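PDB 7CVW: catechol O-methyltransferase from Niastella koreensis, which transfers a methyl group from S-adenosyl-L-methionine to either hydroxyl of catechol-like compounds in a magnesium-dependent reaction, without regiospecificity. Local coordinates for residues Arg84-Ala95 with Gln110-Ile121. Numbering follows the deposited sequence.
Sequences RLITLEYDPKHA and QVQIRTGKAIDI. With SAH (S-adenosyl-L-homocysteine), chain E.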
loop_
_atom_site.group_PDB
_atom_site.type_symbol
_atom_site.label_atom_id
_atom_site.label_comp_id
_atom_site.label_asym_id
_atom_site.label_seq_id
_atom_site.Cartn_x
_atom_site.Cartn_y
_atom_site.Cartn_z
ATOM N N ARG A 84 16.609 -9.173 -11.407
ATOM C CA ARG A 84 15.945 -9.571 -12.660
ATOM C C ARG A 84 14.442 -9.392 -12.519
ATOM O O ARG A 84 13.893 -9.623 -11.422
ATOM C CB ARG A 84 16.278 -11.028 -13.000
ATOM C CG ARG A 84 17.748 -11.287 -13.304
ATOM C CD ARG A 84 18.207 -10.625 -14.596
ATOM N NE ARG A 84 19.623 -10.858 -14.870
ATOM C CZ ARG A 84 20.638 -10.071 -14.501
ATOM N NH1 ARG A 84 20.440 -8.947 -13.831
ATOM N NH2 ARG A 84 21.874 -10.421 -14.823
ATOM N N LEU A 85 13.807 -8.985 -13.604
ATOM C CA LEU A 85 12.335 -8.993 -13.712
ATOM C C LEU A 85 11.957 -9.795 -14.958
ATOM O O LEU A 85 12.441 -9.514 -16.060
ATOM C CB LEU A 85 11.827 -7.553 -13.759
ATOM C CG LEU A 85 10.313 -7.376 -13.641
ATOM C CD1 LEU A 85 9.987 -6.005 -13.084
ATOM C CD2 LEU A 85 9.630 -7.588 -14.972
ATOM N N ILE A 86 11.126 -10.798 -14.773
ATOM C CA ILE A 86 10.553 -11.591 -15.893
ATOM C C ILE A 86 9.108 -11.124 -16.087
ATOM O O ILE A 86 8.379 -11.051 -15.112
ATOM C CB ILE A 86 10.638 -13.092 -15.572
ATOM C CG1 ILE A 86 12.093 -13.531 -15.368
ATOM C CG2 ILE A 86 9.949 -13.872 -16.667
ATOM C CD1 ILE A 86 12.245 -14.967 -14.906
ATOM N N THR A 87 8.734 -10.724 -17.295
ATOM C CA THR A 87 7.350 -10.245 -17.562
ATOM C C THR A 87 6.777 -11.076 -18.697
ATOM O O THR A 87 7.524 -11.357 -19.668
ATOM C CB THR A 87 7.357 -8.730 -17.784
ATOM O OG1 THR A 87 6.006 -8.258 -17.918
ATOM C CG2 THR A 87 8.185 -8.324 -18.979
ATOM N N LEU A 88 5.505 -11.439 -18.586
ATOM C CA LEU A 88 4.825 -12.349 -19.537
ATOM C C LEU A 88 3.805 -11.548 -20.338
ATOM O O LEU A 88 3.048 -10.760 -19.755
ATOM C CB LEU A 88 4.145 -13.481 -18.782
ATOM C CG LEU A 88 4.999 -14.228 -17.765
ATOM C CD1 LEU A 88 4.281 -15.464 -17.227
ATOM C CD2 LEU A 88 6.383 -14.542 -18.271
ATOM N N GLU A 89 3.864 -11.660 -21.662
ATOM C CA GLU A 89 2.973 -10.901 -22.554
ATOM C C GLU A 89 2.554 -11.789 -23.718
ATOM O O GLU A 89 3.428 -12.208 -24.489
ATOM C CB GLU A 89 3.709 -9.654 -23.047
ATOM C CG GLU A 89 2.917 -8.888 -24.093
ATOM C CD GLU A 89 1.517 -8.496 -23.630
ATOM O OE1 GLU A 89 1.375 -7.871 -22.542
ATOM O OE2 GLU A 89 0.551 -8.828 -24.344
ATOM N N TYR A 90 1.248 -11.994 -23.883
ATOM C CA TYR A 90 0.667 -12.894 -24.921
ATOM C C TYR A 90 0.761 -12.273 -26.317
ATOM O O TYR A 90 0.930 -13.047 -27.295
ATOM C CB TYR A 90 -0.788 -13.208 -24.535
ATOM C CG TYR A 90 -1.719 -13.790 -25.568
ATOM C CD1 TYR A 90 -1.367 -14.929 -26.279
ATOM C CD2 TYR A 90 -2.994 -13.282 -25.745
ATOM C CE1 TYR A 90 -2.242 -15.513 -27.180
ATOM C CE2 TYR A 90 -3.871 -13.836 -26.652
ATOM C CZ TYR A 90 -3.495 -14.955 -27.376
ATOM O OH TYR A 90 -4.367 -15.524 -28.265
ATOM N N ASP A 91 0.596 -10.956 -26.431
ATOM C CA ASP A 91 0.478 -10.278 -27.744
ATOM C C ASP A 91 1.887 -9.954 -28.247
ATOM O O ASP A 91 2.581 -9.144 -27.639
ATOM C CB ASP A 91 -0.437 -9.071 -27.634
ATOM C CG ASP A 91 -0.706 -8.430 -28.971
ATOM O OD1 ASP A 91 0.215 -8.333 -29.768
ATOM O OD2 ASP A 91 -1.853 -8.063 -29.203
ATOM N N PRO A 92 2.368 -10.576 -29.356
ATOM C CA PRO A 92 3.729 -10.343 -29.845
ATOM C C PRO A 92 4.022 -8.878 -30.198
ATOM O O PRO A 92 5.164 -8.447 -30.052
ATOM C CB PRO A 92 3.812 -11.238 -31.091
ATOM C CG PRO A 92 2.812 -12.326 -30.804
ATOM C CD PRO A 92 1.664 -11.595 -30.158
ATOM N N LYS A 93 2.989 -8.149 -30.641
ATOM C CA LYS A 93 3.107 -6.709 -30.958
ATOM C C LYS A 93 3.358 -5.930 -29.665
ATOM O O LYS A 93 4.283 -5.081 -29.602
ATOM C CB LYS A 93 1.843 -6.207 -31.650
ATOM C CG LYS A 93 1.863 -4.733 -32.011
ATOM C CD LYS A 93 0.529 -4.190 -32.427
ATOM C CE LYS A 93 -0.398 -3.899 -31.268
ATOM N NZ LYS A 93 -1.629 -3.233 -31.742
ATOM N N HIS A 94 2.569 -6.200 -28.618
ATOM C CA HIS A 94 2.781 -5.572 -27.297
ATOM C C HIS A 94 4.188 -5.878 -26.798
ATOM O O HIS A 94 4.876 -4.971 -26.362
ATOM C CB HIS A 94 1.760 -6.087 -26.289
ATOM C CG HIS A 94 0.368 -5.668 -26.587
ATOM N ND1 HIS A 94 -0.623 -5.718 -25.624
ATOM C CD2 HIS A 94 -0.210 -5.183 -27.708
ATOM C CE1 HIS A 94 -1.750 -5.270 -26.146
ATOM N NE2 HIS A 94 -1.530 -4.937 -27.441
ATOM N N ALA A 95 4.618 -7.126 -26.924
ATOM C CA ALA A 95 5.937 -7.544 -26.402
ATOM C C ALA A 95 7.031 -6.778 -27.147
ATOM O O ALA A 95 8.029 -6.399 -26.513
ATOM C CB ALA A 95 6.078 -9.039 -26.532
ATOM N N GLN A 110 18.291 -6.442 -17.425
ATOM C CA GLN A 110 17.612 -6.841 -16.163
ATOM C C GLN A 110 16.178 -7.324 -16.407
ATOM O O GLN A 110 15.590 -7.892 -15.476
ATOM C CB GLN A 110 17.607 -5.676 -15.188
ATOM C CG GLN A 110 18.999 -5.363 -14.643
ATOM C CD GLN A 110 18.984 -3.985 -14.043
ATOM O OE1 GLN A 110 18.987 -2.982 -14.760
ATOM N NE2 GLN A 110 18.948 -3.931 -12.720
ATOM N N VAL A 111 15.610 -7.076 -17.570
ATOM C CA VAL A 111 14.187 -7.416 -17.813
ATOM C C VAL A 111 14.160 -8.450 -18.919
ATOM O O VAL A 111 14.712 -8.176 -19.975
ATOM C CB VAL A 111 13.353 -6.173 -18.150
ATOM C CG1 VAL A 111 11.928 -6.549 -18.546
ATOM C CG2 VAL A 111 13.373 -5.191 -16.978
ATOM N N GLN A 112 13.457 -9.553 -18.692
ATOM C CA GLN A 112 13.218 -10.584 -19.710
ATOM C C GLN A 112 11.725 -10.582 -20.040
ATOM O O GLN A 112 10.910 -10.841 -19.134
ATOM C CB GLN A 112 13.652 -11.959 -19.237
ATOM C CG GLN A 112 13.426 -12.995 -20.326
ATOM C CD GLN A 112 13.809 -14.384 -19.892
ATOM O OE1 GLN A 112 13.338 -14.898 -18.877
ATOM N NE2 GLN A 112 14.654 -15.011 -20.696
ATOM N N ILE A 113 11.387 -10.296 -21.288
ATOM C CA ILE A 113 9.989 -10.365 -21.774
ATOM C C ILE A 113 9.801 -11.740 -22.387
ATOM O O ILE A 113 10.556 -12.070 -23.290
ATOM C CB ILE A 113 9.650 -9.267 -22.786
ATOM C CG1 ILE A 113 9.914 -7.885 -22.192
ATOM C CG2 ILE A 113 8.216 -9.434 -23.261
ATOM C CD1 ILE A 113 9.925 -6.772 -23.204
ATOM N N ARG A 114 8.818 -12.499 -21.910
ATOM C CA ARG A 114 8.511 -13.825 -22.486
ATOM C C ARG A 114 7.182 -13.714 -23.213
ATOM O O ARG A 114 6.176 -13.307 -22.568
ATOM C CB ARG A 114 8.449 -14.868 -21.383
ATOM C CG ARG A 114 9.797 -15.177 -20.766
ATOM C CD ARG A 114 9.781 -16.662 -20.619
ATOM N NE ARG A 114 10.765 -16.995 -19.669
ATOM C CZ ARG A 114 10.938 -18.194 -19.173
ATOM N NH1 ARG A 114 10.190 -19.230 -19.530
ATOM N NH2 ARG A 114 11.902 -18.320 -18.301
ATOM N N THR A 115 7.169 -14.000 -24.514
ATOM C CA THR A 115 6.001 -13.756 -25.394
ATOM C C THR A 115 5.173 -15.039 -25.494
ATOM O O THR A 115 5.494 -15.923 -26.275
ATOM C CB THR A 115 6.424 -13.258 -26.776
ATOM O OG1 THR A 115 7.297 -12.129 -26.593
ATOM C CG2 THR A 115 5.220 -12.909 -27.626
ATOM N N GLY A 116 4.080 -15.101 -24.756
ATOM C CA GLY A 116 3.131 -16.213 -24.829
ATOM C C GLY A 116 2.106 -16.108 -23.736
ATOM O O GLY A 116 2.145 -15.110 -23.005
ATOM N N LYS A 117 1.199 -17.075 -23.670
ATOM C CA LYS A 117 0.135 -17.074 -22.635
ATOM C C LYS A 117 0.753 -17.326 -21.263
ATOM O O LYS A 117 1.541 -18.299 -21.072
ATOM C CB LYS A 117 -0.941 -18.106 -22.960
ATOM C CG LYS A 117 -1.761 -17.769 -24.186
ATOM C CD LYS A 117 -2.942 -18.655 -24.370
ATOM C CE LYS A 117 -3.814 -18.153 -25.503
ATOM N NZ LYS A 117 -5.089 -18.902 -25.580
ATOM N N ALA A 118 0.356 -16.548 -20.263
ATOM C CA ALA A 118 0.862 -16.768 -18.899
ATOM C C ALA A 118 0.537 -18.192 -18.437
ATOM O O ALA A 118 1.374 -18.762 -17.744
ATOM C CB ALA A 118 0.295 -15.737 -17.966
ATOM N N ILE A 119 -0.615 -18.765 -18.791
ATOM C CA ILE A 119 -0.970 -20.117 -18.261
ATOM C C ILE A 119 -0.036 -21.177 -18.879
ATOM O O ILE A 119 0.117 -22.237 -18.285
ATOM C CB ILE A 119 -2.471 -20.416 -18.457
ATOM C CG1 ILE A 119 -2.976 -21.393 -17.389
ATOM C CG2 ILE A 119 -2.752 -20.909 -19.857
ATOM C CD1 ILE A 119 -3.092 -20.785 -16.035
ATOM N N ASP A 120 0.582 -20.901 -20.027
ATOM C CA ASP A 120 1.559 -21.806 -20.681
ATOM C C ASP A 120 2.947 -21.553 -20.075
ATOM O O ASP A 120 3.729 -22.511 -19.913
ATOM C CB ASP A 120 1.593 -21.591 -22.197
ATOM C CG ASP A 120 0.340 -22.013 -22.956
ATOM O OD1 ASP A 120 -0.362 -22.904 -22.458
ATOM O OD2 ASP A 120 0.081 -21.448 -24.046
ATOM N N ILE A 121 3.284 -20.301 -19.792
ATOM C CA ILE A 121 4.663 -19.949 -19.341
ATOM C C ILE A 121 4.857 -20.216 -17.843
ATOM O O ILE A 121 5.972 -20.569 -17.436
ATOM C CB ILE A 121 5.031 -18.517 -19.776
ATOM C CG1 ILE A 121 5.086 -18.418 -21.303
ATOM C CG2 ILE A 121 6.352 -18.084 -19.142
ATOM C CD1 ILE A 121 5.092 -16.978 -21.798
HETATM N N SAH E . 0.905 -4.089 -16.321
HETATM C CA SAH E . 0.734 -3.229 -17.509
HETATM C CB SAH E . -0.674 -3.394 -18.101
HETATM C CG SAH E . -1.007 -4.784 -18.529
HETATM S SD SAH E . -2.514 -4.633 -19.572
HETATM C C SAH E . 0.973 -1.790 -17.047
HETATM O O SAH E . 1.691 -1.114 -17.691
HETATM O OXT SAH E . 0.389 -1.461 -16.072
HETATM C "C5'" SAH E . -2.906 -6.393 -19.821
HETATM C "C4'" SAH E . -1.894 -7.067 -20.705
HETATM O "O4'" SAH E . -2.105 -8.477 -20.565
HETATM C "C3'" SAH E . -2.004 -6.782 -22.220
HETATM O "O3'" SAH E . -0.776 -6.362 -22.784
HETATM C "C2'" SAH E . -2.451 -8.119 -22.816
HETATM O "O2'" SAH E . -1.986 -8.346 -24.119
HETATM C "C1'" SAH E . -1.855 -9.076 -21.802
HETATM N N9 SAH E . -2.430 -10.402 -21.806
HETATM C C8 SAH E . -3.693 -10.769 -22.164
HETATM N N7 SAH E . -3.892 -12.056 -22.092
HETATM C C5 SAH E . -2.687 -12.573 -21.663
HETATM C C6 SAH E . -2.250 -13.882 -21.380
HETATM N N6 SAH E . -3.005 -14.951 -21.528
HETATM N N1 SAH E . -0.986 -14.039 -20.981
HETATM C C2 SAH E . -0.222 -12.955 -20.849
HETATM N N3 SAH E . -0.516 -11.692 -21.100
HETATM C C4 SAH E . -1.781 -11.555 -21.480
#
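E89 O accepts a hydrogen bond from G116 N, and this last bond between 84-89 and 111-116 is bent: the N-H...O angle drops to 131° and the donor stands above the carbonyl plane, whereas the five preceding bonds, from L85 N to Q110 O (2.8 Å) through E89 N to R114 O, are nearly straight. Past this point both segments turn toward the cofactor. Y90 and K117 run side by side, K117 CE lying 3.5 Å from Y90 CE1, while Y90 CB rests against the adenine at 3.5 Å from SAH C5. With CG anti to the backbone N (chi1 174°) and a bend at chi2, E89 brings its carboxylate to the ribose: OE1 accepts from SAH O3' and OE2 from SAH O2', each at 2.6 Å. D91 N also donates to E89 OE2, on its anti side, and L67 N to OE1, which fixes the carboxylate's rotation. On the face carrying L88, its CD2 packs 3.6 Å from I121 CG2; on the other, T87 CG2 touches I113 CG1 at 3.7 Å. T87 OG1 is hydrogen-bonded to E63 OE1. These strands and helix 92-104 form a right-handed beta-alpha-beta crossover of the Rossmann-like methyltransferase fold. H94 ND1 donates to SAH O3'; the negative E89 carboxylate probably strengthens the bonds from the two ribose hydroxyls, while A118 N reads adenine N1 (2.9 Å).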